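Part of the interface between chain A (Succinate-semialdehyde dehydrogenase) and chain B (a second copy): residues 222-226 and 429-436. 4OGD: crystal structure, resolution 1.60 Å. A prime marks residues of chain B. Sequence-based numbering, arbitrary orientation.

Chain A (222-226) NLKKT
Chain B (429-436) IKHSGYGR

Asn222, the first residue to leave helical angles after a helix, makes no contact, its CB pointing away; the contact begins at Leu223. Leu223 has left-handed angles (61/30) and lies nearest His431′ in register, CA to CA 6.6 Å. Its buried, branched aliphatic side chain (m, t) leaves sideways, but its end comes nearer, packing CD1 3.8 Å from His431′ ND1. Turns of type II' (Ile429′ to Ser432′) and type I (Lys430′ to Gly433′) carry that histidine; Ser432′ N hydrogen-bonds to Ile429′ O (2.9 Å), Gly433′ N to Lys430′ O (3.2 Å).

No direct hydrogen bond crosses. Leu223 O and Lys430′ O, both acceptors, stand 4.4 Å apart; water 1 donates to each at 2.7 Å. Lys224, extended (-95/131), points its CB away.

Lys225 (-64/143) lies nearest Tyr434′, CA to CA 6.3 Å, so the stretches run the same way. Tyr434′ CB points toward chain A (chi1 50°, p; chi2 78°). Its flat ring offers an edge to Leu223 O, 3.6 Å from CE2, and a face to Lys225: CA sits 3.9 Å from the centroid, 12° off the normal, a CH-pi contact, and CB 3.7 Å from CG. Lysine's long aliphatic chain, all t, carries NZ to water 2 (3.0 Å), which also accepts from Gly435′ N (2.9 Å). At 89/168 a CB on Gly435′ would jam against Tyr434′ O, so glycine fits. Thr226 (-130/157), in strand, makes no contact.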

ATOM      1  N   ASN A 222      11.207  -8.006  -2.503  1.00  9.78           N
ATOM      2  CA  ASN A 222      10.662  -9.223  -1.911  1.00  8.61           C
ATOM      3  C   ASN A 222       9.140  -9.297  -1.924  1.00  8.11           C
ATOM      4  O   ASN A 222       8.546 -10.167  -1.276  1.00  8.85           O
ATOM      5  CB  ASN A 222      11.186  -9.376  -0.479  1.00  8.82           C
ATOM      6  CG  ASN A 222      12.678  -9.655  -0.441  1.00 11.59           C
ATOM      7  OD1 ASN A 222      13.114 -10.755  -0.774  1.00 11.72           O
ATOM      8  ND2 ASN A 222      13.468  -8.654  -0.063  1.00 11.77           N
ATOM      9  N   LEU A 223       8.519  -8.401  -2.690  1.00  7.77           N
ATOM     10  CA  LEU A 223       7.071  -8.366  -2.862  1.00  6.76           C
ATOM     11  C   LEU A 223       6.323  -8.132  -1.558  1.00  8.65           C
ATOM     12  O   LEU A 223       5.196  -8.589  -1.411  1.00 11.16           O
ATOM     13  CB  LEU A 223       6.561  -9.651  -3.528  1.00  8.15           C
ATOM     14  CG  LEU A 223       7.245 -10.027  -4.840  1.00  9.84           C
ATOM     15  CD1 LEU A 223       6.767 -11.391  -5.310  1.00 10.03           C
ATOM     16  CD2 LEU A 223       6.983  -8.974  -5.900  1.00 10.66           C
ATOM     17  N   LYS A 224       6.943  -7.417  -0.621  1.00  7.74           N
ATOM     18  CA  LYS A 224       6.294  -7.137   0.662  1.00  8.67           C
ATOM     19  C   LYS A 224       5.589  -5.775   0.662  1.00  8.95           C
ATOM     20  O   LYS A 224       6.174  -4.770   0.268  1.00  9.26           O
ATOM     21  CB  LYS A 224       7.310  -7.196   1.809  1.00  8.05           C
ATOM     22  CG  LYS A 224       8.063  -8.525   1.902  1.00  7.72           C
ATOM     23  CD  LYS A 224       7.100  -9.679   2.134  1.00 10.60           C
ATOM     24  CE  LYS A 224       7.757 -11.037   1.854  1.00 10.49           C
ATOM     25  NZ  LYS A 224       8.777 -11.444   2.868  1.00 10.35           N
ATOM     26  N   LYS A 225       4.335  -5.762   1.113  1.00  6.59           N
ATOM     27  CA  LYS A 225       3.562  -4.524   1.263  1.00  8.25           C
ATOM     28  C   LYS A 225       4.206  -3.619   2.309  1.00  8.18           C
ATOM     29  O   LYS A 225       4.748  -4.097   3.316  1.00  8.94           O
ATOM     30  CB  LYS A 225       2.135  -4.875   1.694  1.00  9.49           C
ATOM     31  CG  LYS A 225       1.118  -3.742   1.594  1.00 11.17           C
ATOM     32  CD  LYS A 225      -0.235  -4.225   2.098  1.00 11.26           C
ATOM     33  CE  LYS A 225      -1.357  -3.322   1.622  1.00 13.88           C
ATOM     34  NZ  LYS A 225      -2.697  -3.854   2.008  1.00 15.46           N
ATOM     35  N   THR A 226       4.161  -2.310   2.067  1.00 10.20           N
ATOM     36  CA  THR A 226       4.664  -1.345   3.039  1.00  7.84           C
ATOM     37  C   THR A 226       3.676  -0.230   3.319  1.00  7.74           C
ATOM     38  O   THR A 226       2.798   0.064   2.503  1.00  8.91           O
ATOM     39  CB  THR A 226       5.942  -0.653   2.555  1.00  7.45           C
ATOM     40  OG1 THR A 226       5.723  -0.125   1.237  1.00 11.28           O
ATOM     41  CG2 THR A 226       7.107  -1.626   2.525  1.00  8.35           C
TER
ATOM     42  N   ILE B 429      -2.582 -12.313  -1.637  1.00  6.26           N
ATOM     43  CA  ILE B 429      -1.581 -12.218  -0.582  1.00  7.01           C
ATOM     44  C   ILE B 429      -0.340 -12.992  -1.025  1.00  6.89           C
ATOM     45  O   ILE B 429      -0.318 -13.554  -2.126  1.00  6.12           O
ATOM     46  CB  ILE B 429      -2.086 -12.820   0.740  1.00  6.52           C
ATOM     47  CG1 ILE B 429      -2.459 -14.296   0.548  1.00  6.67           C
ATOM     48  CG2 ILE B 429      -3.281 -12.013   1.283  1.00  8.22           C
ATOM     49  CD1 ILE B 429      -2.741 -15.014   1.876  1.00 10.35           C
ATOM     50  N   LYS B 430       0.682 -13.027  -0.173  1.00  6.79           N
ATOM     51  CA  LYS B 430       1.928 -13.736  -0.471  1.00  7.83           C
ATOM     52  C   LYS B 430       2.491 -13.272  -1.819  1.00 10.20           C
ATOM     53  O   LYS B 430       2.508 -12.067  -2.103  1.00  7.47           O
ATOM     54  CB  LYS B 430       1.708 -15.254  -0.411  1.00  7.46           C
ATOM     55  CG  LYS B 430       1.235 -15.723   0.971  1.00  6.01           C
ATOM     56  CD  LYS B 430       1.030 -17.239   1.021  1.00  7.09           C
ATOM     57  CE  LYS B 430       0.524 -17.669   2.395  1.00  9.15           C
ATOM     58  NZ  LYS B 430       0.306 -19.148   2.450  1.00  9.06           N
ATOM     59  N   HIS B 431       2.947 -14.203  -2.652  1.00  8.37           N
ATOM     60  CA  HIS B 431       3.516 -13.805  -3.946  1.00  8.22           C
ATOM     61  C   HIS B 431       2.456 -13.424  -4.982  1.00  7.39           C
ATOM     62  O   HIS B 431       2.793 -13.151  -6.133  1.00  9.40           O
ATOM     63  CB  HIS B 431       4.410 -14.903  -4.529  1.00 10.13           C
ATOM     64  CG  HIS B 431       5.690 -15.122  -3.781  1.00 14.22           C
ATOM     65  ND1 HIS B 431       6.923 -15.085  -4.396  1.00 19.20           N
ATOM     66  CD2 HIS B 431       5.927 -15.426  -2.482  1.00 17.59           C
ATOM     67  CE1 HIS B 431       7.867 -15.333  -3.505  1.00 17.23           C
ATOM     68  NE2 HIS B 431       7.290 -15.541  -2.335  1.00 20.09           N
ATOM     69  N   SER B 432       1.185 -13.419  -4.588  1.00  6.94           N
ATOM     70  CA  SER B 432       0.122 -12.982  -5.493  1.00  5.42           C
ATOM     71  C   SER B 432      -0.047 -11.475  -5.420  1.00  5.95           C
ATOM     72  O   SER B 432      -0.810 -10.894  -6.192  1.00  6.87           O
ATOM     73  CB  SER B 432      -1.206 -13.684  -5.182  1.00  5.86           C
ATOM     74  OG  SER B 432      -1.107 -15.075  -5.442  1.00  7.39           O
ATOM     75  N   GLY B 433       0.662 -10.850  -4.484  1.00  6.62           N
ATOM     76  CA  GLY B 433       0.716  -9.400  -4.412  1.00  6.74           C
ATOM     77  C   GLY B 433       0.032  -8.808  -3.195  1.00  7.73           C
ATOM     78  O   GLY B 433      -0.059  -9.445  -2.141  1.00  7.81           O
ATOM     79  N   TYR B 434      -0.425  -7.567  -3.344  1.00  4.82           N
ATOM     80  CA  TYR B 434      -1.070  -6.828  -2.255  1.00  6.78           C
ATOM     81  C   TYR B 434      -1.848  -5.651  -2.822  1.00  8.79           C
ATOM     82  O   TYR B 434      -1.578  -5.189  -3.932  1.00  7.27           O
ATOM     83  CB  TYR B 434      -0.043  -6.345  -1.204  1.00  7.10           C
ATOM     84  CG  TYR B 434       1.137  -5.623  -1.802  1.00  7.40           C
ATOM     85  CD1 TYR B 434       1.030  -4.299  -2.212  1.00  7.97           C
ATOM     86  CD2 TYR B 434       2.355  -6.270  -1.964  1.00  6.82           C
ATOM     87  CE1 TYR B 434       2.107  -3.646  -2.775  1.00  7.50           C
ATOM     88  CE2 TYR B 434       3.435  -5.619  -2.520  1.00  6.86           C
ATOM     89  CZ  TYR B 434       3.300  -4.314  -2.922  1.00  7.53           C
ATOM     90  OH  TYR B 434       4.381  -3.681  -3.483  1.00  9.07           O
ATOM     91  N   GLY B 435      -2.818  -5.166  -2.059  1.00  6.09           N
ATOM     92  CA  GLY B 435      -3.748  -4.174  -2.561  1.00  6.38           C
ATOM     93  C   GLY B 435      -4.936  -4.854  -3.218  1.00  6.44           C
ATOM     94  O   GLY B 435      -4.931  -6.063  -3.472  1.00  7.33           O
ATOM     95  N   ARG B 436      -5.968  -4.069  -3.495  1.00  6.84           N
ATOM     96  CA  ARG B 436      -7.167  -4.588  -4.127  1.00  6.75           C
ATOM     97  C   ARG B 436      -7.579  -3.688  -5.285  1.00  6.08           C
ATOM     98  O   ARG B 436      -7.422  -2.457  -5.227  1.00  7.78           O
ATOM     99  CB  ARG B 436      -8.309  -4.691  -3.107  1.00  7.57           C
ATOM    100  CG  ARG B 436      -8.074  -5.691  -1.968  1.00  6.09           C
ATOM    101  CD  ARG B 436      -8.093  -7.119  -2.501  1.00  6.39           C
ATOM    102  NE  ARG B 436      -7.889  -8.158  -1.485  1.00  7.94           N
ATOM    103  CZ  ARG B 436      -6.707  -8.679  -1.161  1.00  7.01           C
ATOM    104  NH1 ARG B 436      -5.595  -8.232  -1.737  1.00  6.72           N
ATOM    105  NH2 ARG B 436      -6.634  -9.659  -0.271  1.00  7.82           N
TER
HETATM  106  O   HOH W   1       3.835 -10.642  -0.271  1.00 19.60           O
HETATM  107  O   HOH W   2      -3.584  -6.320   0.502  1.00  9.78           O